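Local structure of NTF2 domain-containing protein (Chaetomium thermophilum, 4X2H) at residues 39-44 against 101-106; 121-126 against 153-158; 131-136 against 145-150. The protein is of unknown function but has an NTF2 domain and pairs with a second protein, probably as a transport-factor-like heterodimer. One frame throughout, in Å; residues are numbered along the deposited sequence.

Contact 1: 39-44 against 101-106; sequences AGHPPA and YRFAAP
Apolar contacts join the two loops at the surface, with Phe103 burying the most area. Methyl meets methyl where Ala39 CB lies 3.5 Å from Ala104 CB, tighter than ordinary van der Waals packing. The same Ala39 CB touches the tip of the Phe103 ring, 3.9 Å from CZ, while the carbonyl oxygen of Ala39 approaches that CZ obliquely. Phe103 has CG anti to its backbone N (chi1 -178°), which carries the ring across to 39-44.

Aromatic contact follows. The His41 and Phe103 rings cross obliquely, their planes 68° apart; the closest approach runs from His41 CD2 to Phe103 CE2 at 3.7 Å. On the partner protein, a ring-bearing polar side chain stacks on Phe103, and within the chain Tyr36 of helix 34-39 meets His41 edge-to-face.

Polar links run through the imidazole. His41 ND1 donates to Pro42 O at 2.7 Å, nearly straight at 169° and on a carbonyl lone pair, with the acceptor in the ring plane; this bond fixes the rotation of the ring. Its other nitrogen reaches across by way of one water, 2.6 Å from His41 NE2 and 2.7 Å from Tyr101 OH. That water lies at the edge of the Tyr101 ring, in its plane, whereas the backbone N of Phe103 sits above one face.

Both loops are held in shape locally. Gly40, with positive phi, ends helix 34-39 in a Schellman motif, and Arg102 to Ala105 form a type II beta turn closed by the bond from Ala105 N to Arg102 O. The arrangement is thus a helix C-terminus packed on a beta turn, joining two connections of the NTF2 domain beside the heterodimer interface.

Contact 2: 121-126 against 153-158; sequences MMMALT and FILVPN
The Phe153 ring is stacked with His178 and meets Phe11 and Tyr15 edge-to-face, so aromatic groups from helix 3-20 and strand 173-182 pack against it. Leu125 lies alongside, its CD2 reaching the ring obliquely, 3.8 Å from Phe153 CD1. Leu155 and Met123 share this face of the sheet, with Met123 CE curling back to 4.1 Å from Leu155 CB through its bent chi3.

Met122 and Val156 run side by side, bringing Met122 CE to 3.8 Å from Val156 CG1, and Met122 CG rests 3.9 Å from Ile154 CG2. An alanine in place of Met122 would remove these CG and CE contacts and would probably loosen the packing of Val156 and Ile154.

Four backbone bonds join the antiparallel strands in two reciprocal pairs, Met123 with Leu155 and Leu125 with Phe153. The straightest, Leu125 N to Phe153 O, spans 2.8 Å at 177°. The pattern stops at Pro157, which has no N-H: its CD sits 3.3 Å from Met121 O, a buried oxygen without a partner in the model. Apolar side chains thus flank a paired backbone, alternate residues Ala124 and Ile154 bonding outward to neighbouring strands, and a second protein packs on Met122, Ala124 and Ile154.

Contact 3: 131-136 against 145-150; sequences VYFGAS and IKQHFN
Tyr132 and Lys146 lie side by side on one face and point the same way, the extended, exposed lysine chain following the tyrosine ring out to its hydroxyl. Lys146 CD is 3.6 Å from Tyr132 CE1, and NZ gives a weak hydrogen bond to Tyr132 OH at 3.4 Å.

On the other face Phe133 crosses Gln147 obliquely, ring and amide planes 75° apart. Gln147 OE1 comes to the ring edge near its plane, 3.3 Å from Phe133 CE1, and the carbonyl oxygen of Ile145 also lies at that edge; Phe133 CB packs against Ile145 CB at 3.9 Å.

Val131 and Phe149 cross at about a right angle, Val131 CG2 pressing obliquely on the ring 3.7 Å from Phe149 CD1.

Between the two faces the strands pair antiparallel. Val131 and Gln147 exchange two backbone bonds, and Phe133 N donates to Ile145 O at 2.8 Å. The return bond, Ile145 N to Phe133 O, is weak, just where the chain turns a corner. This is the turn-side end of the NTF2-domain hairpin, and side chains of the other protein pack on Phe133 and Gln147. The partly positive ring hydrogens of Phe133 probably make its edge favourable for the Gln147 and Ile145 oxygens.

Contacts 2 and 3 both join strand 122-135 to strand 145-157, the two arms of one beta hairpin. Contact 3 lies nearer the turn, nested inside the loop that contact 2 closes; their centres are about 26 Å apart, on opposite sides of the chain's centre, and Thr126 OG1 probably hydrogen-bonds Asn150 ND2 between them. Contact 1 opens earlier in the chain and joins two loops, its centre about 13 Å from that of contact 2 and about 35 Å from that of contact 3. Tyr101 packs on Met122, Val156 and Pro157, so loop 101-106 rests against the hairpin's open end. All three contacts have residues within reach of the other protein, so hairpin and loop contribute to that interface.

Contact 1: 39-44 against 101-106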
ATOM      1  N   ALA B  39      18.766  11.368 -14.333  1.00 15.39           N
ATOM      2  CA  ALA B  39      17.597  12.234 -14.407  1.00 16.00           C
ATOM      3  C   ALA B  39      17.404  13.050 -13.132  1.00 16.65           C
ATOM      4  O   ALA B  39      16.588  13.968 -13.101  1.00 19.89           O
ATOM      5  CB  ALA B  39      16.355  11.405 -14.692  1.00 13.51           C
ATOM      6  N   GLY B  40      18.152  12.712 -12.086  1.00 16.81           N
ATOM      7  CA  GLY B  40      18.079  13.434 -10.828  1.00 22.12           C
ATOM      8  C   GLY B  40      16.875  13.053  -9.989  1.00 18.10           C
ATOM      9  O   GLY B  40      16.313  13.887  -9.287  1.00 19.00           O
ATOM     10  N   HIS B  41      16.472  11.790 -10.062  1.00 17.48           N
ATOM     11  CA  HIS B  41      15.383  11.306  -9.226  1.00 16.35           C
ATOM     12  C   HIS B  41      15.764  11.507  -7.764  1.00 17.18           C
ATOM     13  O   HIS B  41      16.916  11.286  -7.390  1.00 17.11           O
ATOM     14  CB  HIS B  41      15.086   9.831  -9.503  1.00 13.56           C
ATOM     15  CG  HIS B  41      13.752   9.377  -8.994  1.00 14.49           C
ATOM     16  ND1 HIS B  41      13.492   9.173  -7.658  1.00 15.86           N
ATOM     17  CD2 HIS B  41      12.601   9.091  -9.650  1.00 17.03           C
ATOM     18  CE1 HIS B  41      12.238   8.782  -7.509  1.00 17.41           C
ATOM     19  NE2 HIS B  41      11.676   8.723  -8.702  1.00 15.37           N
ATOM     20  N   PRO B  42      14.815  11.952  -6.932  1.00 15.64           N
ATOM     21  CA  PRO B  42      15.176  12.063  -5.517  1.00 17.31           C
ATOM     22  C   PRO B  42      15.470  10.691  -4.919  1.00 16.05           C
ATOM     23  O   PRO B  42      15.051   9.685  -5.489  1.00 18.59           O
ATOM     24  CB  PRO B  42      13.935  12.698  -4.879  1.00 19.85           C
ATOM     25  CG  PRO B  42      12.823  12.434  -5.833  1.00 22.35           C
ATOM     26  CD  PRO B  42      13.442  12.414  -7.194  1.00 20.00           C
ATOM     27  N   PRO B  43      16.198  10.648  -3.796  1.00 17.64           N
ATOM     28  CA  PRO B  43      16.432   9.367  -3.123  1.00 12.77           C
ATOM     29  C   PRO B  43      15.112   8.691  -2.796  1.00 13.10           C
ATOM     30  O   PRO B  43      14.115   9.389  -2.607  1.00 11.35           O
ATOM     31  CB  PRO B  43      17.188   9.763  -1.851  1.00 13.44           C
ATOM     32  CG  PRO B  43      17.738  11.123  -2.128  1.00 19.55           C
ATOM     33  CD  PRO B  43      16.775  11.778  -3.051  1.00 17.10           C
ATOM     34  N   ALA B  44      15.093   7.362  -2.747  1.00 13.44           N
ATOM     35  CA  ALA B  44      13.877   6.662  -2.371  1.00 13.98           C
ATOM     36  C   ALA B  44      13.464   7.167  -0.998  1.00 11.53           C
ATOM     37  O   ALA B  44      14.320   7.406  -0.147  1.00 11.53           O
ATOM     38  CB  ALA B  44      14.093   5.155  -2.362  1.00 14.45           C
ATOM     39  N   TYR B 101       3.198   7.071 -16.675  1.00 15.00           N
ATOM     40  CA  TYR B 101       4.411   7.496 -15.992  1.00 13.33           C
ATOM     41  C   TYR B 101       5.485   7.838 -17.021  1.00 16.36           C
ATOM     42  O   TYR B 101       5.765   7.037 -17.915  1.00 19.45           O
ATOM     43  CB  TYR B 101       4.887   6.403 -15.035  1.00 10.84           C
ATOM     44  CG  TYR B 101       6.069   6.812 -14.196  1.00 10.09           C
ATOM     45  CD1 TYR B 101       5.888   7.454 -12.979  1.00 10.50           C
ATOM     46  CD2 TYR B 101       7.365   6.569 -14.625  1.00  8.58           C
ATOM     47  CE1 TYR B 101       6.968   7.837 -12.209  1.00 12.92           C
ATOM     48  CE2 TYR B 101       8.448   6.946 -13.867  1.00  9.79           C
ATOM     49  CZ  TYR B 101       8.244   7.580 -12.658  1.00 11.17           C
ATOM     50  OH  TYR B 101       9.328   7.956 -11.904  1.00 11.16           O
ATOM     51  N   ARG B 102       6.067   9.033 -16.902  1.00 15.33           N
ATOM     52  CA  ARG B 102       6.988   9.546 -17.917  1.00 18.65           C
ATOM     53  C   ARG B 102       8.340   9.999 -17.385  1.00 17.06           C
ATOM     54  O   ARG B 102       9.225  10.328 -18.177  1.00 14.80           O
ATOM     55  CB  ARG B 102       6.372  10.739 -18.650  1.00 21.26           C
ATOM     56  CG  ARG B 102       4.989  10.515 -19.197  1.00 27.81           C
ATOM     57  CD  ARG B 102       4.644  11.563 -20.239  1.00 36.32           C
ATOM     58  NE  ARG B 102       3.650  11.069 -21.187  1.00 40.73           N
ATOM     59  CZ  ARG B 102       3.561  11.454 -22.456  1.00 41.81           C
ATOM     60  NH1 ARG B 102       4.410  12.347 -22.952  1.00 38.90           N
ATOM     61  NH2 ARG B 102       2.621  10.940 -23.235  1.00 43.07           N
ATOM     62  N   PHE B 103       8.515  10.064 -16.071  1.00 12.67           N
ATOM     63  CA  PHE B 103       9.745  10.658 -15.564  1.00 12.12           C
ATOM     64  C   PHE B 103      10.955   9.809 -15.932  1.00 15.01           C
ATOM     65  O   PHE B 103      10.984   8.605 -15.681  1.00 12.28           O
ATOM     66  CB  PHE B 103       9.716  10.867 -14.052  1.00 13.37           C
ATOM     67  CG  PHE B 103      10.965  11.515 -13.539  1.00 12.80           C
ATOM     68  CD1 PHE B 103      11.175  12.871 -13.733  1.00 16.17           C
ATOM     69  CD2 PHE B 103      11.953  10.771 -12.924  1.00 14.68           C
ATOM     70  CE1 PHE B 103      12.333  13.479 -13.296  1.00 18.37           C
ATOM     71  CE2 PHE B 103      13.122  11.374 -12.481  1.00 16.31           C
ATOM     72  CZ  PHE B 103      13.308  12.733 -12.668  1.00 16.95           C
ATOM     73  N   ALA B 104      11.934  10.468 -16.551  1.00 19.14           N
ATOM     74  CA  ALA B 104      13.192   9.854 -16.972  1.00 19.22           C
ATOM     75  C   ALA B 104      12.999   8.843 -18.105  1.00 15.06           C
ATOM     76  O   ALA B 104      13.931   8.134 -18.470  1.00 13.64           O
ATOM     77  CB  ALA B 104      13.884   9.188 -15.779  1.00 22.32           C
ATOM     78  N   ALA B 105      11.796   8.795 -18.666  1.00 14.25           N
ATOM     79  CA  ALA B 105      11.454   7.793 -19.665  1.00 17.54           C
ATOM     80  C   ALA B 105      12.179   8.026 -20.989  1.00 20.08           C
ATOM     81  O   ALA B 105      12.212   9.152 -21.480  1.00 19.31           O
ATOM     82  CB  ALA B 105       9.951   7.783 -19.901  1.00 18.27           C
ATOM     83  N   PRO B 106      12.765   6.963 -21.568  1.00 20.67           N
ATOM     84  CA  PRO B 106      13.236   7.073 -22.954  1.00 18.76           C
ATOM     85  C   PRO B 106      12.083   7.441 -23.867  1.00 18.08           C
ATOM     86  O   PRO B 106      10.988   6.903 -23.701  1.00 15.99           O
ATOM     87  CB  PRO B 106      13.766   5.670 -23.271  1.00 21.53           C
ATOM     88  CG  PRO B 106      14.046   5.051 -21.957  1.00 20.68           C
ATOM     89  CD  PRO B 106      13.057   5.638 -20.994  1.00 21.21           C
TER
HETATM   90  O   HOH W   1       9.144   8.819  -9.349  1.00 16.11           O

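Contact 2: 121-126 against 153-158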
ATOM      1  N   MET B 121       3.915   1.922 -15.862  1.00 14.79           N
ATOM      2  CA  MET B 121       3.071   1.935 -14.672  1.00 17.35           C
ATOM      3  C   MET B 121       3.799   2.425 -13.435  1.00 16.48           C
ATOM      4  O   MET B 121       4.877   1.928 -13.099  1.00 17.18           O
ATOM      5  CB  MET B 121       2.542   0.531 -14.380  1.00 21.07           C
ATOM      6  CG  MET B 121       1.745  -0.107 -15.496  1.00 25.70           C
ATOM      7  SD  MET B 121       1.179  -1.755 -15.019  1.00 22.43           S
ATOM      8  CE  MET B 121       2.724  -2.649 -14.901  1.00 28.44           C
ATOM      9  N   MET B 122       3.193   3.393 -12.753  1.00 14.07           N
ATOM     10  CA  MET B 122       3.555   3.723 -11.385  1.00 14.06           C
ATOM     11  C   MET B 122       2.537   3.034 -10.487  1.00 14.97           C
ATOM     12  O   MET B 122       1.334   3.262 -10.626  1.00 15.44           O
ATOM     13  CB  MET B 122       3.551   5.230 -11.156  1.00 12.59           C
ATOM     14  CG  MET B 122       3.816   5.651  -9.733  1.00 18.38           C
ATOM     15  SD  MET B 122       3.720   7.447  -9.592  1.00 19.88           S
ATOM     16  CE  MET B 122       5.354   7.805  -8.963  1.00 16.80           C
ATOM     17  N   MET B 123       3.016   2.188  -9.584  1.00 12.20           N
ATOM     18  CA  MET B 123       2.131   1.339  -8.794  1.00  9.25           C
ATOM     19  C   MET B 123       2.215   1.606  -7.303  1.00 10.86           C
ATOM     20  O   MET B 123       3.288   1.869  -6.764  1.00 10.48           O
ATOM     21  CB  MET B 123       2.448  -0.133  -9.056  1.00  8.65           C
ATOM     22  CG  MET B 123       2.020  -0.605 -10.436  1.00 13.70           C
ATOM     23  SD  MET B 123       2.735  -2.190 -10.899  1.00 18.90           S
ATOM     24  CE  MET B 123       4.459  -1.741 -11.108  1.00 17.85           C
ATOM     25  N   ALA B 124       1.056   1.531  -6.658  1.00  6.97           N
ATOM     26  CA  ALA B 124       0.953   1.514  -5.200  1.00 12.13           C
ATOM     27  C   ALA B 124       0.724   0.079  -4.752  1.00 10.87           C
ATOM     28  O   ALA B 124      -0.321  -0.502  -5.035  1.00 13.07           O
ATOM     29  CB  ALA B 124      -0.176   2.411  -4.729  1.00 14.26           C
ATOM     30  N   LEU B 125       1.714  -0.486  -4.067  1.00  7.86           N
ATOM     31  CA  LEU B 125       1.676  -1.877  -3.629  1.00  8.91           C
ATOM     32  C   LEU B 125       1.570  -1.951  -2.117  1.00 10.13           C
ATOM     33  O   LEU B 125       2.322  -1.282  -1.418  1.00 14.70           O
ATOM     34  CB  LEU B 125       2.935  -2.610  -4.105  1.00 12.53           C
ATOM     35  CG  LEU B 125       3.187  -4.017  -3.557  1.00 14.47           C
ATOM     36  CD1 LEU B 125       2.147  -4.992  -4.078  1.00 16.39           C
ATOM     37  CD2 LEU B 125       4.594  -4.476  -3.916  1.00 12.17           C
ATOM     38  N   THR B 126       0.634  -2.751  -1.617  1.00  9.85           N
ATOM     39  CA  THR B 126       0.550  -3.023  -0.185  1.00 10.81           C
ATOM     40  C   THR B 126       0.742  -4.517   0.055  1.00 12.42           C
ATOM     41  O   THR B 126       0.228  -5.348  -0.697  1.00 13.35           O
ATOM     42  CB  THR B 126      -0.792  -2.549   0.419  1.00 13.39           C
ATOM     43  OG1 THR B 126      -0.809  -2.824   1.823  1.00 18.55           O
ATOM     44  CG2 THR B 126      -1.976  -3.234  -0.246  1.00 16.29           C
ATOM     45  N   PHE B 153       4.621   0.132  -0.897  1.00 10.00           N
ATOM     46  CA  PHE B 153       5.638   0.567  -1.845  1.00 12.46           C
ATOM     47  C   PHE B 153       5.013   1.386  -2.945  1.00 13.97           C
ATOM     48  O   PHE B 153       3.894   1.101  -3.376  1.00 15.07           O
ATOM     49  CB  PHE B 153       6.351  -0.614  -2.507  1.00 11.68           C
ATOM     50  CG  PHE B 153       6.993  -1.574  -1.556  1.00 12.56           C
ATOM     51  CD1 PHE B 153       6.292  -2.668  -1.084  1.00 11.59           C
ATOM     52  CD2 PHE B 153       8.317  -1.415  -1.178  1.00 12.60           C
ATOM     53  CE1 PHE B 153       6.887  -3.571  -0.243  1.00 11.34           C
ATOM     54  CE2 PHE B 153       8.916  -2.314  -0.330  1.00 10.13           C
ATOM     55  CZ  PHE B 153       8.204  -3.396   0.141  1.00 11.40           C
ATOM     56  N   ILE B 154       5.744   2.388  -3.416  1.00  8.86           N
ATOM     57  CA  ILE B 154       5.458   2.961  -4.718  1.00  7.19           C
ATOM     58  C   ILE B 154       6.526   2.463  -5.684  1.00  8.31           C
ATOM     59  O   ILE B 154       7.723   2.683  -5.481  1.00 10.36           O
ATOM     60  CB  ILE B 154       5.407   4.493  -4.689  1.00 11.59           C
ATOM     61  CG1 ILE B 154       4.229   4.945  -3.828  1.00 16.52           C
ATOM     62  CG2 ILE B 154       5.244   5.042  -6.104  1.00 15.24           C
ATOM     63  CD1 ILE B 154       4.199   6.430  -3.546  1.00 20.65           C
ATOM     64  N   LEU B 155       6.084   1.767  -6.722  1.00  9.76           N
ATOM     65  CA  LEU B 155       6.989   1.216  -7.718  1.00 11.04           C
ATOM     66  C   LEU B 155       6.936   2.014  -9.008  1.00 10.55           C
ATOM     67  O   LEU B 155       5.860   2.433  -9.429  1.00 10.45           O
ATOM     68  CB  LEU B 155       6.645  -0.237  -8.003  1.00 12.76           C
ATOM     69  CG  LEU B 155       6.701  -1.196  -6.818  1.00 11.82           C
ATOM     70  CD1 LEU B 155       6.158  -2.539  -7.246  1.00 14.76           C
ATOM     71  CD2 LEU B 155       8.124  -1.334  -6.282  1.00 10.13           C
ATOM     72  N   VAL B 156       8.097   2.212  -9.630  1.00 11.15           N
ATOM     73  CA  VAL B 156       8.189   2.911 -10.915  1.00 10.03           C
ATOM     74  C   VAL B 156       8.971   2.056 -11.919  1.00 11.73           C
ATOM     75  O   VAL B 156       9.718   1.154 -11.530  1.00 12.11           O
ATOM     76  CB  VAL B 156       8.859   4.299 -10.767  1.00 10.31           C
ATOM     77  CG1 VAL B 156       7.987   5.234  -9.933  1.00 13.72           C
ATOM     78  CG2 VAL B 156      10.244   4.177 -10.154  1.00 11.32           C
ATOM     79  N   PRO B 157       8.782   2.315 -13.224  1.00 12.79           N
ATOM     80  CA  PRO B 157       9.463   1.518 -14.251  1.00 12.36           C
ATOM     81  C   PRO B 157      10.985   1.609 -14.183  1.00 14.87           C
ATOM     82  O   PRO B 157      11.523   2.694 -13.957  1.00 17.97           O
ATOM     83  CB  PRO B 157       8.958   2.128 -15.562  1.00 16.33           C
ATOM     84  CG  PRO B 157       7.692   2.799 -15.222  1.00 16.80           C
ATOM     85  CD  PRO B 157       7.845   3.284 -13.815  1.00 11.18           C
ATOM     86  N   ASN B 158      11.663   0.483 -14.373  1.00 13.28           N
ATOM     87  CA  ASN B 158      13.110   0.486 -14.569  1.00 14.00           C
ATOM     88  C   ASN B 158      13.403   0.606 -16.055  1.00 14.26           C
ATOM     89  O   ASN B 158      13.347  -0.384 -16.785  1.00 16.65           O
ATOM     90  CB  ASN B 158      13.754  -0.781 -14.001  1.00 16.02           C
ATOM     91  CG  ASN B 158      15.277  -0.745 -14.070  1.00 15.17           C
ATOM     92  OD1 ASN B 158      15.866   0.107 -14.745  1.00 17.66           O
ATOM     93  ND2 ASN B 158      15.919  -1.677 -13.380  1.00 16.50           N
TER

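Contact 3: 131-136 against 145-150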
ATOM      1  N   VAL B 131       5.965 -11.622  10.739  1.00 11.44           N
ATOM      2  CA  VAL B 131       7.398 -11.738  10.971  1.00  9.72           C
ATOM      3  C   VAL B 131       7.601 -12.690  12.135  1.00 11.16           C
ATOM      4  O   VAL B 131       7.097 -12.441  13.228  1.00 13.18           O
ATOM      5  CB  VAL B 131       8.059 -10.396  11.324  1.00 14.05           C
ATOM      6  CG1 VAL B 131       9.571 -10.498  11.148  1.00 17.00           C
ATOM      7  CG2 VAL B 131       7.486  -9.264  10.500  1.00 15.49           C
ATOM      8  N   TYR B 132       8.337 -13.770  11.906  1.00 13.70           N
ATOM      9  CA  TYR B 132       8.617 -14.737  12.963  1.00 10.30           C
ATOM     10  C   TYR B 132      10.047 -14.611  13.456  1.00 11.10           C
ATOM     11  O   TYR B 132      10.991 -14.708  12.676  1.00 15.81           O
ATOM     12  CB  TYR B 132       8.366 -16.161  12.470  1.00 11.66           C
ATOM     13  CG  TYR B 132       6.920 -16.424  12.137  1.00 14.59           C
ATOM     14  CD1 TYR B 132       6.036 -16.867  13.108  1.00 18.67           C
ATOM     15  CD2 TYR B 132       6.436 -16.220  10.856  1.00 16.44           C
ATOM     16  CE1 TYR B 132       4.708 -17.101  12.813  1.00 17.09           C
ATOM     17  CE2 TYR B 132       5.110 -16.454  10.550  1.00 19.43           C
ATOM     18  CZ  TYR B 132       4.251 -16.895  11.533  1.00 20.39           C
ATOM     19  OH  TYR B 132       2.931 -17.129  11.231  1.00 23.29           O
ATOM     20  N   PHE B 133      10.191 -14.391  14.758  1.00 11.92           N
ATOM     21  CA  PHE B 133      11.502 -14.333  15.391  1.00 12.27           C
ATOM     22  C   PHE B 133      11.792 -15.616  16.153  1.00 13.61           C
ATOM     23  O   PHE B 133      11.029 -16.003  17.037  1.00 16.20           O
ATOM     24  CB  PHE B 133      11.580 -13.135  16.330  1.00 13.11           C
ATOM     25  CG  PHE B 133      11.458 -11.821  15.629  1.00 11.27           C
ATOM     26  CD1 PHE B 133      10.215 -11.312  15.295  1.00 12.27           C
ATOM     27  CD2 PHE B 133      12.588 -11.103  15.285  1.00 16.63           C
ATOM     28  CE1 PHE B 133      10.104 -10.090  14.635  1.00 15.54           C
ATOM     29  CE2 PHE B 133      12.480  -9.888  14.630  1.00 14.10           C
ATOM     30  CZ  PHE B 133      11.235  -9.389  14.305  1.00 14.98           C
ATOM     31  N   GLY B 134      12.888 -16.279  15.799  1.00 13.93           N
ATOM     32  CA  GLY B 134      13.350 -17.445  16.537  1.00 15.61           C
ATOM     33  C   GLY B 134      12.551 -18.714  16.297  1.00 16.23           C
ATOM     34  O   GLY B 134      12.583 -19.636  17.115  1.00 17.02           O
ATOM     35  N   ALA B 135      11.835 -18.768  15.180  1.00 16.50           N
ATOM     36  CA  ALA B 135      11.057 -19.946  14.821  1.00 15.56           C
ATOM     37  C   ALA B 135      11.895 -20.938  14.025  1.00 14.96           C
ATOM     38  O   ALA B 135      12.869 -20.561  13.367  1.00 15.47           O
ATOM     39  CB  ALA B 135       9.829 -19.544  14.019  1.00 14.92           C
ATOM     40  N   SER B 136      11.512 -22.208  14.085  1.00 14.73           N
ATOM     41  CA  SER B 136      12.080 -23.205  13.190  1.00 18.02           C
ATOM     42  C   SER B 136      11.746 -22.772  11.761  1.00 18.30           C
ATOM     43  O   SER B 136      10.710 -22.145  11.540  1.00 18.63           O
ATOM     44  CB  SER B 136      11.531 -24.598  13.491  1.00 20.16           C
ATOM     45  OG  SER B 136      11.776 -24.954  14.842  1.00 23.64           O
ATOM     46  N   ILE B 145       8.981 -14.481  19.180  1.00 16.31           N
ATOM     47  CA  ILE B 145       8.134 -13.322  18.922  1.00 18.36           C
ATOM     48  C   ILE B 145       7.488 -13.459  17.551  1.00 16.45           C
ATOM     49  O   ILE B 145       8.116 -13.928  16.606  1.00 13.87           O
ATOM     50  CB  ILE B 145       8.929 -11.991  18.967  1.00 24.29           C
ATOM     51  CG1 ILE B 145       9.589 -11.790  20.334  1.00 28.57           C
ATOM     52  CG2 ILE B 145       8.028 -10.802  18.620  1.00 17.67           C
ATOM     53  CD1 ILE B 145       8.614 -11.670  21.490  1.00 34.39           C
ATOM     54  N   LYS B 146       6.224 -13.060  17.460  1.00 12.81           N
ATOM     55  CA  LYS B 146       5.542 -12.956  16.181  1.00 12.73           C
ATOM     56  C   LYS B 146       4.973 -11.554  16.035  1.00 12.95           C
ATOM     57  O   LYS B 146       4.272 -11.064  16.920  1.00 14.73           O
ATOM     58  CB  LYS B 146       4.432 -13.996  16.056  1.00 15.06           C
ATOM     59  CG  LYS B 146       3.710 -13.968  14.716  1.00 16.97           C
ATOM     60  CD  LYS B 146       2.522 -14.914  14.699  1.00 20.31           C
ATOM     61  CE  LYS B 146       1.743 -14.797  13.400  1.00 23.56           C
ATOM     62  NZ  LYS B 146       0.626 -15.779  13.328  1.00 26.53           N
ATOM     63  N   GLN B 147       5.297 -10.913  14.918  1.00 12.69           N
ATOM     64  CA  GLN B 147       4.729  -9.614  14.578  1.00 15.61           C
ATOM     65  C   GLN B 147       3.863  -9.719  13.343  1.00 13.56           C
ATOM     66  O   GLN B 147       4.074 -10.580  12.497  1.00 10.89           O
ATOM     67  CB  GLN B 147       5.817  -8.576  14.308  1.00 14.27           C
ATOM     68  CG  GLN B 147       6.701  -8.230  15.480  1.00 20.15           C
ATOM     69  CD  GLN B 147       7.708  -7.163  15.108  1.00 17.51           C
ATOM     70  OE1 GLN B 147       8.429  -7.294  14.115  1.00 18.21           O
ATOM     71  NE2 GLN B 147       7.747  -6.090  15.881  1.00 17.99           N
ATOM     72  N   HIS B 148       2.891  -8.822  13.244  1.00 13.82           N
ATOM     73  CA  HIS B 148       2.209  -8.569  11.987  1.00 17.39           C
ATOM     74  C   HIS B 148       2.991  -7.473  11.278  1.00 13.81           C
ATOM     75  O   HIS B 148       3.418  -6.526  11.927  1.00 12.06           O
ATOM     76  CB  HIS B 148       0.757  -8.145  12.231  1.00 16.13           C
ATOM     77  CG  HIS B 148      -0.011  -7.882  10.975  1.00 16.91           C
ATOM     78  ND1 HIS B 148      -0.381  -8.886  10.104  1.00 18.96           N
ATOM     79  CD2 HIS B 148      -0.479  -6.729  10.441  1.00 17.71           C
ATOM     80  CE1 HIS B 148      -1.037  -8.360   9.085  1.00 17.44           C
ATOM     81  NE2 HIS B 148      -1.114  -7.053   9.267  1.00 17.87           N
ATOM     82  N   PHE B 149       3.217  -7.599   9.971  1.00  8.72           N
ATOM     83  CA  PHE B 149       3.819  -6.495   9.235  1.00  9.93           C
ATOM     84  C   PHE B 149       2.939  -6.059   8.095  1.00 10.15           C
ATOM     85  O   PHE B 149       2.148  -6.835   7.556  1.00 10.75           O
ATOM     86  CB  PHE B 149       5.224  -6.841   8.714  1.00 10.95           C
ATOM     87  CG  PHE B 149       5.243  -7.657   7.448  1.00  8.38           C
ATOM     88  CD1 PHE B 149       5.279  -9.035   7.502  1.00  6.64           C
ATOM     89  CD2 PHE B 149       5.276  -7.042   6.202  1.00  9.79           C
ATOM     90  CE1 PHE B 149       5.312  -9.797   6.348  1.00 10.26           C
ATOM     91  CE2 PHE B 149       5.310  -7.796   5.043  1.00 11.62           C
ATOM     92  CZ  PHE B 149       5.332  -9.180   5.118  1.00  9.55           C
ATOM     93  N   ASN B 150       3.079  -4.782   7.772  1.00 10.33           N
ATOM     94  CA  ASN B 150       2.409  -4.163   6.653  1.00 13.98           C
ATOM     95  C   ASN B 150       3.424  -3.284   5.938  1.00 10.73           C
ATOM     96  O   ASN B 150       3.977  -2.356   6.530  1.00 11.61           O
ATOM     97  CB  ASN B 150       1.196  -3.358   7.130  1.00 13.81           C
ATOM     98  CG  ASN B 150       0.542  -2.567   6.020  1.00 15.03           C
ATOM     99  OD1 ASN B 150       0.277  -1.377   6.171  1.00 15.15           O
ATOM    100  ND2 ASN B 150       0.278  -3.223   4.898  1.00 20.20           N
TER